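Local coordinates for major capsid protein (Norovirus Hu/GI.7/TCH-060/USA/2003, PDB 4P25) that forms the protruding domain of the norovirus capsid and binds histo-blood group antigen glycans such as Lewis Y, at residues A[236-241]-A[261-266]; A[47-52]-A[229-234]; A[242-247]-A[288-293]; A[194-199]-A[266-271]; A[40-45]-A[220-225]. One frame throughout, in Å; residues are numbered along the deposited sequence.

Contact 1: A[236-241]-A[261-266]; sequences APVRGE and LYPDGF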
# COMPACT_ATOMS: atom_id res chain seq x y z
N ALA A 236 -19.64 -8.33 -6.17
CA ALA A 236 -20.15 -9.58 -6.73
C ALA A 236 -21.27 -10.18 -5.88
O ALA A 236 -21.24 -10.08 -4.65
CB ALA A 236 -19.02 -10.59 -6.90
N PRO A 237 -22.27 -10.79 -6.53
CA PRO A 237 -23.31 -11.52 -5.80
C PRO A 237 -22.74 -12.77 -5.15
O PRO A 237 -21.89 -13.44 -5.74
CB PRO A 237 -24.29 -11.92 -6.91
CG PRO A 237 -23.46 -11.96 -8.15
CD PRO A 237 -22.49 -10.83 -7.99
N VAL A 238 -23.17 -13.07 -3.93
CA VAL A 238 -22.77 -14.31 -3.28
C VAL A 238 -23.78 -15.39 -3.65
O VAL A 238 -24.97 -15.25 -3.39
CB VAL A 238 -22.69 -14.16 -1.76
CG1 VAL A 238 -22.55 -15.52 -1.10
CG2 VAL A 238 -21.51 -13.28 -1.39
N ARG A 239 -23.30 -16.46 -4.27
CA ARG A 239 -24.18 -17.45 -4.88
C ARG A 239 -24.10 -18.83 -4.23
O ARG A 239 -24.64 -19.80 -4.76
CB ARG A 239 -23.88 -17.58 -6.36
CG ARG A 239 -23.99 -16.28 -7.12
CD ARG A 239 -24.06 -16.59 -8.58
NE ARG A 239 -24.09 -15.38 -9.38
CZ ARG A 239 -25.20 -14.69 -9.64
NH1 ARG A 239 -26.34 -15.10 -9.12
NH2 ARG A 239 -25.17 -13.59 -10.39
N GLY A 240 -23.41 -18.90 -3.11
CA GLY A 240 -23.28 -20.15 -2.38
C GLY A 240 -22.85 -19.85 -0.97
O GLY A 240 -22.60 -18.70 -0.62
N GLU A 241 -22.76 -20.89 -0.15
CA GLU A 241 -22.43 -20.72 1.26
C GLU A 241 -20.94 -20.53 1.48
O GLU A 241 -20.52 -20.06 2.54
CB GLU A 241 -22.96 -21.91 2.06
CG GLU A 241 -24.49 -21.95 2.09
CD GLU A 241 -25.03 -23.21 2.74
OE1 GLU A 241 -24.37 -24.26 2.64
OE2 GLU A 241 -26.12 -23.13 3.34
N LEU A 261 -13.43 -19.83 1.01
CA LEU A 261 -13.61 -18.41 1.27
C LEU A 261 -15.07 -18.17 1.65
O LEU A 261 -15.98 -18.41 0.85
CB LEU A 261 -13.23 -17.60 0.04
CG LEU A 261 -13.54 -16.10 0.00
CD1 LEU A 261 -12.77 -15.35 1.08
CD2 LEU A 261 -13.23 -15.55 -1.38
N TYR A 262 -15.29 -17.71 2.88
CA TYR A 262 -16.64 -17.56 3.41
C TYR A 262 -17.19 -16.16 3.16
O TYR A 262 -16.42 -15.19 3.10
CB TYR A 262 -16.66 -17.89 4.90
CG TYR A 262 -16.57 -19.37 5.19
CD1 TYR A 262 -17.71 -20.14 5.31
CD2 TYR A 262 -15.34 -20.00 5.34
CE1 TYR A 262 -17.65 -21.48 5.57
CE2 TYR A 262 -15.26 -21.35 5.60
CZ TYR A 262 -16.42 -22.09 5.72
OH TYR A 262 -16.38 -23.44 5.98
N PRO A 263 -18.52 -16.04 2.99
CA PRO A 263 -19.17 -14.77 2.66
C PRO A 263 -18.86 -13.63 3.64
O PRO A 263 -18.80 -12.47 3.22
CB PRO A 263 -20.66 -15.13 2.69
CG PRO A 263 -20.68 -16.57 2.30
CD PRO A 263 -19.49 -17.16 3.00
N ASP A 264 -18.63 -13.95 4.91
CA ASP A 264 -18.27 -12.92 5.89
C ASP A 264 -16.83 -12.44 5.77
O ASP A 264 -16.41 -11.52 6.48
CB ASP A 264 -18.57 -13.38 7.32
CG ASP A 264 -20.06 -13.42 7.62
OD1 ASP A 264 -20.84 -12.85 6.82
OD2 ASP A 264 -20.45 -14.01 8.65
N GLY A 265 -16.06 -13.05 4.88
CA GLY A 265 -14.75 -12.53 4.51
C GLY A 265 -13.59 -13.09 5.30
O GLY A 265 -12.82 -12.34 5.92
N PHE A 266 -13.44 -14.41 5.29
CA PHE A 266 -12.24 -15.05 5.81
C PHE A 266 -12.04 -16.36 5.07
O PHE A 266 -12.93 -16.82 4.36
CB PHE A 266 -12.32 -15.26 7.33
CG PHE A 266 -13.45 -16.16 7.77
CD1 PHE A 266 -14.70 -15.63 8.03
CD2 PHE A 266 -13.25 -17.52 7.93
CE1 PHE A 266 -15.74 -16.44 8.44
CE2 PHE A 266 -14.29 -18.34 8.34
CZ PHE A 266 -15.54 -17.80 8.59
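V238 meets the ring of P263 where the loop leaving helix 225-234 passes the turn between strands 255-262 and 266-269. With CG1 anti to its own backbone N (chi1 168°), the valine directs this methyl at P263, where CG1 lies 4.0 Å from the ring atom CG; the two side chains cross at about a right angle. Its other branch is turned to E50, so V238 packs between P263 and the loop holding E50. At G240 the main chain makes the approach, the carbonyl O standing 4.1 Å from P263 CG. E241 comes closest, but through its backbone: the side chain starts away from the turn, and its OE1 is bonded to the backbone N of R294. Its carbonyl O lies 3.1 Å from P263 CD and 3.9 Å from Y262 CD1, the latter approached obliquely. The opposing turn is held by its own backbone bonds, G265 N to Y262 O (2.8 Å) and Y262 N to F266 O (2.9 Å), a type I turn followed by a glycine bulge that presents P263 at its first corner. Y262 OH is bound by E200. No hydrogen bond spans the contact. Its chemistry is a small methyl-to-ring patch beside a carbonyl facing the CD of proline, a carbon perhaps made slightly positive by the adjoining ring nitrogen, so the fit probably rests on shape, with at most a weak electrostatic term.

Contact 2: A[47-52]-A[229-234]; sequences CTLEGQ and SHFVEQ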
# COMPACT_ATOMS: atom_id res chain seq x y z
N CYS A 47 -13.93 -7.49 5.33
CA CYS A 47 -14.78 -7.11 4.22
C CYS A 47 -15.58 -8.33 3.81
O CYS A 47 -15.02 -9.42 3.73
CB CYS A 47 -13.93 -6.62 3.04
SG CYS A 47 -14.88 -5.94 1.65
N THR A 48 -16.87 -8.15 3.57
CA THR A 48 -17.68 -9.28 3.09
C THR A 48 -17.40 -9.52 1.62
O THR A 48 -16.91 -8.62 0.92
CB THR A 48 -19.19 -9.05 3.28
OG1 THR A 48 -19.65 -8.02 2.39
CG2 THR A 48 -19.52 -8.68 4.72
N LEU A 49 -17.72 -10.72 1.14
CA LEU A 49 -17.48 -11.06 -0.26
C LEU A 49 -18.25 -10.15 -1.23
O LEU A 49 -17.84 -9.95 -2.36
CB LEU A 49 -17.85 -12.52 -0.56
CG LEU A 49 -16.94 -13.56 0.07
CD1 LEU A 49 -17.13 -14.91 -0.63
CD2 LEU A 49 -15.50 -13.11 0.04
N GLU A 50 -19.38 -9.62 -0.74
CA GLU A 50 -20.20 -8.71 -1.54
C GLU A 50 -19.61 -7.30 -1.62
O GLU A 50 -20.11 -6.46 -2.36
CB GLU A 50 -21.63 -8.64 -1.00
CG GLU A 50 -22.37 -9.96 -1.13
CD GLU A 50 -23.85 -9.89 -0.81
OE1 GLU A 50 -24.25 -9.03 0.01
OE2 GLU A 50 -24.61 -10.71 -1.36
N GLY A 51 -18.56 -7.07 -0.85
CA GLY A 51 -17.84 -5.80 -0.91
C GLY A 51 -18.21 -4.80 0.17
O GLY A 51 -18.02 -3.60 -0.02
N GLN A 52 -18.74 -5.27 1.29
CA GLN A 52 -19.04 -4.38 2.41
C GLN A 52 -17.88 -4.33 3.41
O GLN A 52 -17.58 -5.33 4.07
CB GLN A 52 -20.32 -4.80 3.14
CG GLN A 52 -20.61 -3.97 4.38
CD GLN A 52 -20.91 -2.51 4.04
OE1 GLN A 52 -21.86 -2.21 3.33
NE2 GLN A 52 -20.08 -1.61 4.55
N SER A 229 -9.90 -4.80 -1.55
CA SER A 229 -10.23 -3.87 -2.63
C SER A 229 -10.89 -4.58 -3.80
O SER A 229 -11.76 -4.02 -4.46
CB SER A 229 -9.01 -3.05 -3.07
OG SER A 229 -7.95 -3.87 -3.50
N HIS A 230 -10.50 -5.83 -4.06
CA HIS A 230 -11.14 -6.63 -5.10
C HIS A 230 -12.64 -6.80 -4.83
O HIS A 230 -13.46 -6.59 -5.72
CB HIS A 230 -10.47 -8.01 -5.18
CG HIS A 230 -10.76 -8.76 -6.44
ND1 HIS A 230 -10.08 -8.53 -7.62
CD2 HIS A 230 -11.63 -9.77 -6.70
CE1 HIS A 230 -10.53 -9.35 -8.55
NE2 HIS A 230 -11.47 -10.11 -8.02
N PHE A 231 -12.99 -7.16 -3.60
CA PHE A 231 -14.40 -7.35 -3.25
C PHE A 231 -15.19 -6.05 -3.31
O PHE A 231 -16.31 -6.02 -3.81
CB PHE A 231 -14.54 -8.00 -1.87
CG PHE A 231 -13.87 -9.34 -1.74
CD1 PHE A 231 -13.69 -10.15 -2.86
CD2 PHE A 231 -13.42 -9.79 -0.52
CE1 PHE A 231 -13.07 -11.38 -2.75
CE2 PHE A 231 -12.79 -11.02 -0.40
CZ PHE A 231 -12.62 -11.81 -1.51
N VAL A 232 -14.60 -4.97 -2.80
CA VAL A 232 -15.23 -3.65 -2.85
C VAL A 232 -15.49 -3.22 -4.29
O VAL A 232 -16.57 -2.73 -4.62
CB VAL A 232 -14.35 -2.59 -2.15
CG1 VAL A 232 -14.85 -1.18 -2.45
CG2 VAL A 232 -14.30 -2.83 -0.65
N GLU A 233 -14.48 -3.42 -5.13
CA GLU A 233 -14.53 -3.04 -6.53
C GLU A 233 -15.58 -3.84 -7.31
O GLU A 233 -16.36 -3.29 -8.09
CB GLU A 233 -13.13 -3.25 -7.13
CG GLU A 233 -12.84 -2.52 -8.42
CD GLU A 233 -13.15 -3.36 -9.64
OE1 GLU A 233 -13.15 -4.60 -9.53
OE2 GLU A 233 -13.38 -2.77 -10.71
N GLN A 234 -15.60 -5.15 -7.07
CA GLN A 234 -16.40 -6.07 -7.87
C GLN A 234 -17.89 -6.06 -7.52
O GLN A 234 -18.73 -6.20 -8.41
CB GLN A 234 -15.82 -7.49 -7.75
CG GLN A 234 -16.46 -8.55 -8.65
CD GLN A 234 -15.71 -9.87 -8.62
OE1 GLN A 234 -15.35 -10.38 -7.56
NE2 GLN A 234 -15.45 -10.42 -9.80
O HOH W 1 -17.43 -8.49 -4.43
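L49 lays its CD2 methyl over one face of the F231 ring, 3.8 Å from the centroid and 27° off the normal, a CH-pi contact between side chains that run side by side in the same direction. Further apolar packing comes from C47, whose SG sits 3.9 Å from V232 CG2 and 4.1 Å from F231 CB; holding SG anti to the backbone N (chi1 -173°) aims it at the helix. The backbones approach at G51, where CA comes within 3.3 Å of F231 O. Polar linkage across the contact is by water: one molecule donates to both L49 O (2.6 Å) and F231 O (2.8 Å), bridging the two carbonyls. Within the loop, Q52 N donates to T48 OG1 (3.1 Å), bracing the turn from its side. With G51 N bonded to T48 O and T48 N to Q52 O, segment 47-52 is a type I turn with a G1-type glycine bulge, docked against helix 225-234, the helix of the capsid P1 subdomain.

Contact 3: A[242-247]-A[288-293]; sequences AALLHY and FSSWVS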
# COMPACT_ATOMS: atom_id res chain seq x y z
N ALA A 242 -20.14 -20.88 0.48
CA ALA A 242 -18.70 -20.67 0.53
C ALA A 242 -18.14 -20.75 -0.88
O ALA A 242 -18.71 -21.41 -1.76
CB ALA A 242 -18.02 -21.70 1.42
N ALA A 243 -17.02 -20.07 -1.11
CA ALA A 243 -16.33 -20.13 -2.39
C ALA A 243 -15.12 -21.03 -2.27
O ALA A 243 -14.23 -20.78 -1.44
CB ALA A 243 -15.93 -18.74 -2.86
N LEU A 244 -15.09 -22.08 -3.07
CA LEU A 244 -13.94 -22.98 -3.10
C LEU A 244 -12.84 -22.36 -3.95
O LEU A 244 -13.06 -22.02 -5.11
CB LEU A 244 -14.34 -24.34 -3.68
CG LEU A 244 -13.21 -25.37 -3.81
CD1 LEU A 244 -12.70 -25.81 -2.44
CD2 LEU A 244 -13.66 -26.57 -4.64
N LEU A 245 -11.66 -22.19 -3.36
CA LEU A 245 -10.52 -21.64 -4.07
C LEU A 245 -9.45 -22.70 -4.23
O LEU A 245 -9.31 -23.58 -3.38
CB LEU A 245 -9.90 -20.48 -3.29
CG LEU A 245 -10.77 -19.34 -2.80
CD1 LEU A 245 -9.91 -18.33 -2.08
CD2 LEU A 245 -11.53 -18.69 -3.95
N HIS A 246 -8.69 -22.61 -5.31
CA HIS A 246 -7.49 -23.41 -5.48
C HIS A 246 -6.28 -22.48 -5.36
O HIS A 246 -6.32 -21.34 -5.82
CB HIS A 246 -7.49 -24.09 -6.84
CG HIS A 246 -8.54 -25.14 -7.00
ND1 HIS A 246 -8.97 -25.59 -8.24
CD2 HIS A 246 -9.25 -25.84 -6.09
CE1 HIS A 246 -9.89 -26.51 -8.07
NE2 HIS A 246 -10.09 -26.69 -6.78
N TYR A 247 -5.23 -22.97 -4.73
CA TYR A 247 -3.98 -22.23 -4.61
C TYR A 247 -3.00 -22.84 -5.61
O TYR A 247 -2.54 -23.97 -5.44
CB TYR A 247 -3.46 -22.32 -3.18
CG TYR A 247 -2.22 -21.52 -2.85
CD1 TYR A 247 -2.25 -20.13 -2.80
CD2 TYR A 247 -1.03 -22.16 -2.54
CE1 TYR A 247 -1.11 -19.40 -2.47
CE2 TYR A 247 0.11 -21.44 -2.21
CZ TYR A 247 0.06 -20.07 -2.18
OH TYR A 247 1.20 -19.36 -1.85
N PHE A 288 -10.59 -18.68 -7.93
CA PHE A 288 -11.94 -19.15 -7.65
C PHE A 288 -12.26 -20.38 -8.51
O PHE A 288 -12.09 -20.35 -9.73
CB PHE A 288 -12.97 -18.05 -7.93
CG PHE A 288 -14.40 -18.52 -7.82
CD1 PHE A 288 -15.07 -18.49 -6.61
CD2 PHE A 288 -15.09 -18.98 -8.94
CE1 PHE A 288 -16.39 -18.91 -6.51
CE2 PHE A 288 -16.40 -19.41 -8.85
CZ PHE A 288 -17.05 -19.37 -7.63
N SER A 289 -12.75 -21.43 -7.87
CA SER A 289 -13.10 -22.64 -8.60
C SER A 289 -14.62 -22.83 -8.73
O SER A 289 -15.13 -22.98 -9.84
CB SER A 289 -12.47 -23.87 -7.95
OG SER A 289 -12.71 -25.02 -8.74
N SER A 290 -15.33 -22.82 -7.61
CA SER A 290 -16.78 -22.96 -7.63
C SER A 290 -17.42 -22.57 -6.30
O SER A 290 -16.75 -22.47 -5.28
CB SER A 290 -17.18 -24.39 -7.98
OG SER A 290 -16.79 -25.29 -6.96
N TRP A 291 -18.73 -22.35 -6.34
CA TRP A 291 -19.51 -22.16 -5.12
C TRP A 291 -19.83 -23.52 -4.52
O TRP A 291 -20.22 -24.45 -5.22
CB TRP A 291 -20.80 -21.40 -5.41
CG TRP A 291 -20.57 -19.97 -5.81
CD1 TRP A 291 -20.63 -19.44 -7.07
CD2 TRP A 291 -20.24 -18.88 -4.93
NE1 TRP A 291 -20.36 -18.10 -7.03
CE2 TRP A 291 -20.11 -17.73 -5.73
CE3 TRP A 291 -20.04 -18.78 -3.56
CZ2 TRP A 291 -19.80 -16.48 -5.19
CZ3 TRP A 291 -19.72 -17.54 -3.02
CH2 TRP A 291 -19.61 -16.41 -3.84
N VAL A 292 -19.64 -23.64 -3.21
CA VAL A 292 -19.91 -24.90 -2.52
C VAL A 292 -20.75 -24.68 -1.27
O VAL A 292 -20.90 -23.55 -0.80
CB VAL A 292 -18.61 -25.64 -2.14
CG1 VAL A 292 -17.78 -25.95 -3.38
CG2 VAL A 292 -17.80 -24.82 -1.13
N SER A 293 -21.28 -25.76 -0.73
CA SER A 293 -22.08 -25.66 0.48
C SER A 293 -21.20 -25.44 1.70
O SER A 293 -19.98 -25.62 1.65
CB SER A 293 -22.93 -26.91 0.67
OG SER A 293 -22.12 -28.01 1.02
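S289 and S290 both stand opposite L244, a classic beta bulge that shifts the register by one residue between the antiparallel strands 242-248 and 285-292. L244 O serves both serines, taking a firm bond from S289 N (2.8 Å) and a weak one from S290 N (3.5 Å). Beyond the bulge the antiparallel alternation resumes: L244 N donates to S290 O and V292 N to A242 O, both at 2.8 Å, while the return bond from A242 N to V292 O is weak. One face of the sheet carries A242, L244, S290 and V292, with L244 CB 3.8 Å from V292 CG1. On the other, A243 CB meets the edge of the F288 ring, 3.7 Å from CE1, and W291 spreads its indole over F288 CE1. At the bulge end the H246 ring, with CG anti to its carbonyl carbon (chi1 -67°), leans toward the partner strand and receives S289 CB over one face, 3.8 Å from the ring centroid.

Contact 4: A[194-199]-A[266-271]; sequences FPPGFG and FITCVP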
# COMPACT_ATOMS: atom_id res chain seq x y z
N PHE A 194 -15.10 -16.93 14.04
CA PHE A 194 -15.07 -18.24 14.69
C PHE A 194 -14.66 -19.32 13.70
O PHE A 194 -15.21 -19.39 12.60
CB PHE A 194 -16.44 -18.58 15.27
CG PHE A 194 -16.87 -17.67 16.38
CD1 PHE A 194 -16.42 -17.86 17.67
CD2 PHE A 194 -17.74 -16.62 16.14
CE1 PHE A 194 -16.82 -17.03 18.70
CE2 PHE A 194 -18.15 -15.78 17.16
CZ PHE A 194 -17.69 -15.99 18.44
N PRO A 195 -13.68 -20.14 14.09
CA PRO A 195 -13.33 -21.33 13.29
C PRO A 195 -14.60 -22.16 13.10
O PRO A 195 -15.29 -22.43 14.06
CB PRO A 195 -12.35 -22.07 14.22
CG PRO A 195 -11.72 -20.98 15.04
CD PRO A 195 -12.81 -19.97 15.27
N PRO A 196 -14.91 -22.51 11.84
CA PRO A 196 -16.18 -23.21 11.62
C PRO A 196 -16.14 -24.65 12.07
O PRO A 196 -17.14 -25.36 11.95
CB PRO A 196 -16.36 -23.13 10.09
CG PRO A 196 -14.98 -23.02 9.56
CD PRO A 196 -14.20 -22.22 10.56
N GLY A 197 -15.00 -25.09 12.59
CA GLY A 197 -14.86 -26.44 13.11
C GLY A 197 -14.89 -27.48 12.01
O GLY A 197 -14.71 -27.17 10.83
N PHE A 198 -15.14 -28.72 12.41
CA PHE A 198 -15.14 -29.85 11.48
C PHE A 198 -13.80 -29.94 10.75
O PHE A 198 -13.76 -30.18 9.55
CB PHE A 198 -16.30 -29.77 10.51
CG PHE A 198 -17.62 -30.09 11.14
CD1 PHE A 198 -17.76 -31.25 11.89
CD2 PHE A 198 -18.69 -29.24 11.02
CE1 PHE A 198 -18.96 -31.55 12.49
CE2 PHE A 198 -19.90 -29.54 11.61
CZ PHE A 198 -20.03 -30.70 12.35
N GLY A 199 -12.73 -29.71 11.50
CA GLY A 199 -11.40 -29.86 10.97
C GLY A 199 -10.87 -28.62 10.28
O GLY A 199 -9.68 -28.54 10.00
N PHE A 266 -13.44 -14.41 5.29
CA PHE A 266 -12.24 -15.05 5.81
C PHE A 266 -12.04 -16.36 5.07
O PHE A 266 -12.93 -16.82 4.36
CB PHE A 266 -12.32 -15.26 7.33
CG PHE A 266 -13.45 -16.16 7.77
CD1 PHE A 266 -14.70 -15.63 8.03
CD2 PHE A 266 -13.25 -17.52 7.93
CE1 PHE A 266 -15.74 -16.44 8.44
CE2 PHE A 266 -14.29 -18.34 8.34
CZ PHE A 266 -15.54 -17.80 8.59
N ILE A 267 -10.86 -16.95 5.24
CA ILE A 267 -10.47 -18.13 4.48
C ILE A 267 -10.08 -19.25 5.43
O ILE A 267 -9.44 -19.01 6.46
CB ILE A 267 -9.29 -17.79 3.53
CG1 ILE A 267 -9.73 -16.76 2.49
CG2 ILE A 267 -8.74 -19.05 2.87
CD1 ILE A 267 -8.60 -16.18 1.67
N THR A 268 -10.48 -20.48 5.10
CA THR A 268 -10.10 -21.64 5.89
C THR A 268 -9.47 -22.72 5.03
O THR A 268 -9.57 -22.70 3.80
CB THR A 268 -11.30 -22.28 6.62
OG1 THR A 268 -12.19 -22.85 5.65
CG2 THR A 268 -12.04 -21.25 7.47
N CYS A 269 -8.83 -23.68 5.70
CA CYS A 269 -8.33 -24.88 5.06
C CYS A 269 -8.48 -25.99 6.09
O CYS A 269 -8.83 -25.73 7.24
CB CYS A 269 -6.86 -24.73 4.69
SG CYS A 269 -5.72 -24.65 6.12
N VAL A 270 -8.22 -27.22 5.67
CA VAL A 270 -8.04 -28.31 6.62
C VAL A 270 -6.55 -28.59 6.67
O VAL A 270 -5.99 -29.16 5.73
CB VAL A 270 -8.83 -29.58 6.24
CG1 VAL A 270 -8.48 -30.72 7.19
CG2 VAL A 270 -10.33 -29.31 6.27
N PRO A 271 -5.88 -28.17 7.74
CA PRO A 271 -4.43 -28.37 7.77
C PRO A 271 -4.07 -29.81 8.14
O PRO A 271 -4.66 -30.37 9.07
CB PRO A 271 -3.97 -27.41 8.86
CG PRO A 271 -5.15 -27.27 9.77
CD PRO A 271 -6.37 -27.40 8.90
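P196 and T268 reach toward each other tip to tip, side chain against side chain, where the loop before strand 201-208 packs on the buried T268 of strand 266-269. P196 CD lies 3.9 Å from the threonine methyl CG2, and CG nearly as close. T268 places CG2 anti to its carbonyl carbon and OG1 between N and that carbon (chi1 67°); OG1 faces E200, the residue after G199, and is hydrogen-bonded to its OE1, while the methyl meets the proline. The same methyl lies in plane at the edge of the F266 ring, whose CE2 only grazes P196 CD at 4.5 Å. F194 adds its carbonyl O, 4.3 Å from F266 CZ and oblique to the ring, with its own side chain directed away and exposed. The solvent side is at G199, which is exposed and has no side chain to interlock. Here the carbonyl O does the touching: it rests against both methyls of V270, 3.8 Å from CG1 and 3.9 Å from CG2, and lies 3.7 Å from P271 CD. F198, next to it, turns its ring away to meet Y295. No hydrogen bond crosses between the segments; the backbone pairing of A201 with C269 supplies a polar tie next door. The contact itself is therefore van der Waals packing: proline against methyl on the buried side, a carbonyl against apolar groups at the surface.

Contact 5: A[40-45]-A[220-225]; sequences VQFQNG and PCTLPQ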
# COMPACT_ATOMS: atom_id res chain seq x y z
N VAL A 40 -10.43 -14.70 16.67
CA VAL A 40 -9.86 -13.36 16.48
C VAL A 40 -10.96 -12.35 16.15
O VAL A 40 -12.08 -12.73 15.80
CB VAL A 40 -8.77 -13.33 15.39
CG1 VAL A 40 -7.61 -14.26 15.76
CG2 VAL A 40 -9.35 -13.67 14.01
N GLN A 41 -10.63 -11.07 16.28
CA GLN A 41 -11.61 -10.03 16.01
C GLN A 41 -10.94 -8.81 15.39
O GLN A 41 -11.21 -7.67 15.78
CB GLN A 41 -12.37 -9.65 17.29
CG GLN A 41 -13.68 -8.94 16.99
CD GLN A 41 -14.40 -8.46 18.23
OE1 GLN A 41 -13.96 -8.69 19.36
NE2 GLN A 41 -15.52 -7.77 18.02
N PHE A 42 -10.06 -9.06 14.42
CA PHE A 42 -9.34 -7.99 13.74
C PHE A 42 -10.33 -6.96 13.20
O PHE A 42 -11.43 -7.33 12.75
CB PHE A 42 -8.48 -8.55 12.61
CG PHE A 42 -7.51 -9.62 13.04
CD1 PHE A 42 -6.99 -9.63 14.33
CD2 PHE A 42 -7.10 -10.61 12.16
CE1 PHE A 42 -6.09 -10.62 14.73
CE2 PHE A 42 -6.20 -11.60 12.55
CZ PHE A 42 -5.70 -11.60 13.84
N GLN A 43 -9.97 -5.69 13.26
CA GLN A 43 -10.83 -4.61 12.78
C GLN A 43 -10.42 -4.10 11.40
O GLN A 43 -11.21 -3.47 10.71
CB GLN A 43 -10.87 -3.46 13.78
CG GLN A 43 -11.53 -3.86 15.09
CD GLN A 43 -12.95 -4.33 14.87
OE1 GLN A 43 -13.77 -3.60 14.31
NE2 GLN A 43 -13.25 -5.55 15.30
N ASN A 44 -9.18 -4.40 11.02
CA ASN A 44 -8.73 -4.17 9.66
C ASN A 44 -8.64 -5.48 8.89
O ASN A 44 -8.61 -6.56 9.49
CB ASN A 44 -7.40 -3.41 9.66
CG ASN A 44 -7.57 -1.95 10.02
OD1 ASN A 44 -8.58 -1.33 9.67
ND2 ASN A 44 -6.60 -1.39 10.73
N GLY A 45 -8.63 -5.39 7.56
CA GLY A 45 -8.70 -6.57 6.71
C GLY A 45 -10.05 -7.28 6.73
O GLY A 45 -10.12 -8.47 6.43
N PRO A 220 -0.34 -11.15 11.97
CA PRO A 220 -1.34 -11.89 11.19
C PRO A 220 -2.45 -10.98 10.65
O PRO A 220 -2.75 -9.95 11.26
CB PRO A 220 -1.95 -12.83 12.23
CG PRO A 220 -1.90 -12.02 13.50
CD PRO A 220 -0.62 -11.22 13.42
N CYS A 221 -3.04 -11.36 9.53
CA CYS A 221 -4.30 -10.76 9.09
C CYS A 221 -5.13 -11.86 8.44
O CYS A 221 -4.61 -12.92 8.11
CB CYS A 221 -4.06 -9.58 8.14
SG CYS A 221 -3.43 -10.01 6.50
N THR A 222 -6.43 -11.61 8.27
CA THR A 222 -7.30 -12.64 7.73
C THR A 222 -7.68 -12.48 6.25
O THR A 222 -8.20 -13.41 5.65
CB THR A 222 -8.58 -12.80 8.59
OG1 THR A 222 -9.11 -11.51 8.88
CG2 THR A 222 -8.25 -13.52 9.90
N LEU A 223 -7.43 -11.30 5.68
CA LEU A 223 -7.51 -11.12 4.23
C LEU A 223 -6.36 -10.25 3.75
O LEU A 223 -6.11 -9.20 4.33
CB LEU A 223 -8.82 -10.45 3.81
CG LEU A 223 -10.13 -11.24 3.84
CD1 LEU A 223 -11.29 -10.30 3.55
CD2 LEU A 223 -10.10 -12.37 2.83
N PRO A 224 -5.67 -10.68 2.68
CA PRO A 224 -4.70 -9.77 2.07
C PRO A 224 -5.43 -8.51 1.63
O PRO A 224 -6.60 -8.60 1.24
CB PRO A 224 -4.20 -10.56 0.85
CG PRO A 224 -4.49 -12.00 1.18
CD PRO A 224 -5.78 -11.96 1.96
N GLN A 225 -4.77 -7.36 1.69
CA GLN A 225 -5.47 -6.10 1.40
C GLN A 225 -6.07 -6.06 0.00
O GLN A 225 -7.18 -5.54 -0.18
CB GLN A 225 -4.56 -4.89 1.62
CG GLN A 225 -5.29 -3.56 1.44
CD GLN A 225 -6.42 -3.39 2.43
OE1 GLN A 225 -6.36 -3.89 3.55
NE2 GLN A 225 -7.48 -2.70 2.01
O HOH W 2 -7.62 -9.07 9.04
O HOH W 3 -7.34 -3.28 6.02
O HOH W 4 -11.03 -10.81 7.29
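The strand-to-helix junction of the P1 subdomain, P220 to L223 between strand 218-221 and helix 225-234, packs against F42 and G45 of an earlier loop in the buried middle of the chain. F42 presents one side of its ring, from CD2 to CZ: CZ lies 3.8 Å from P220 CG, the side chains crossing at about a right angle, while CD2 is 3.9 Å from T222 CG2. V40 CB of the same loop lies over one face of the ring. Beyond F42, the backbone of G45 comes near L223, with G45 O 3.5 Å from L223 CB. L223 N is buried here without a partner. No direct hydrogen bond joins the segments; waters bridge them. One molecule donates to N44 O (2.7 Å) and accepts from T222 N (2.9 Å). A second accepts from G45 N at 2.9 Å and donates to Q225 OE1, 2.7 Å away.

Overall arrangement
From the N terminus, 40-45 and 47-52 open contacts 5 and 2, which span the six-stranded sheet and all the glycan-pocket residues. Segment 194-199 then opens contact 4. Contact 5 closes at 220-225 and contact 2 at 229-234, crossing each other and contact 4. Contact 1 opens at 236-241 and contact 3 at 242-247; contact 1 closes at 261-266, nested inside contact 4, which ends at 266-271 and shares F266. Contact 3 closes last, at 288-293, crossing both. Contacts 2 and 5 tie early loops to the helix and its approach; contact 3 pairs two strands of the seven-stranded sheet; contacts 1 and 4 lay loops against its 255-262/266-269 hairpin. P263 O to L49 N probably links contacts 1 and 2.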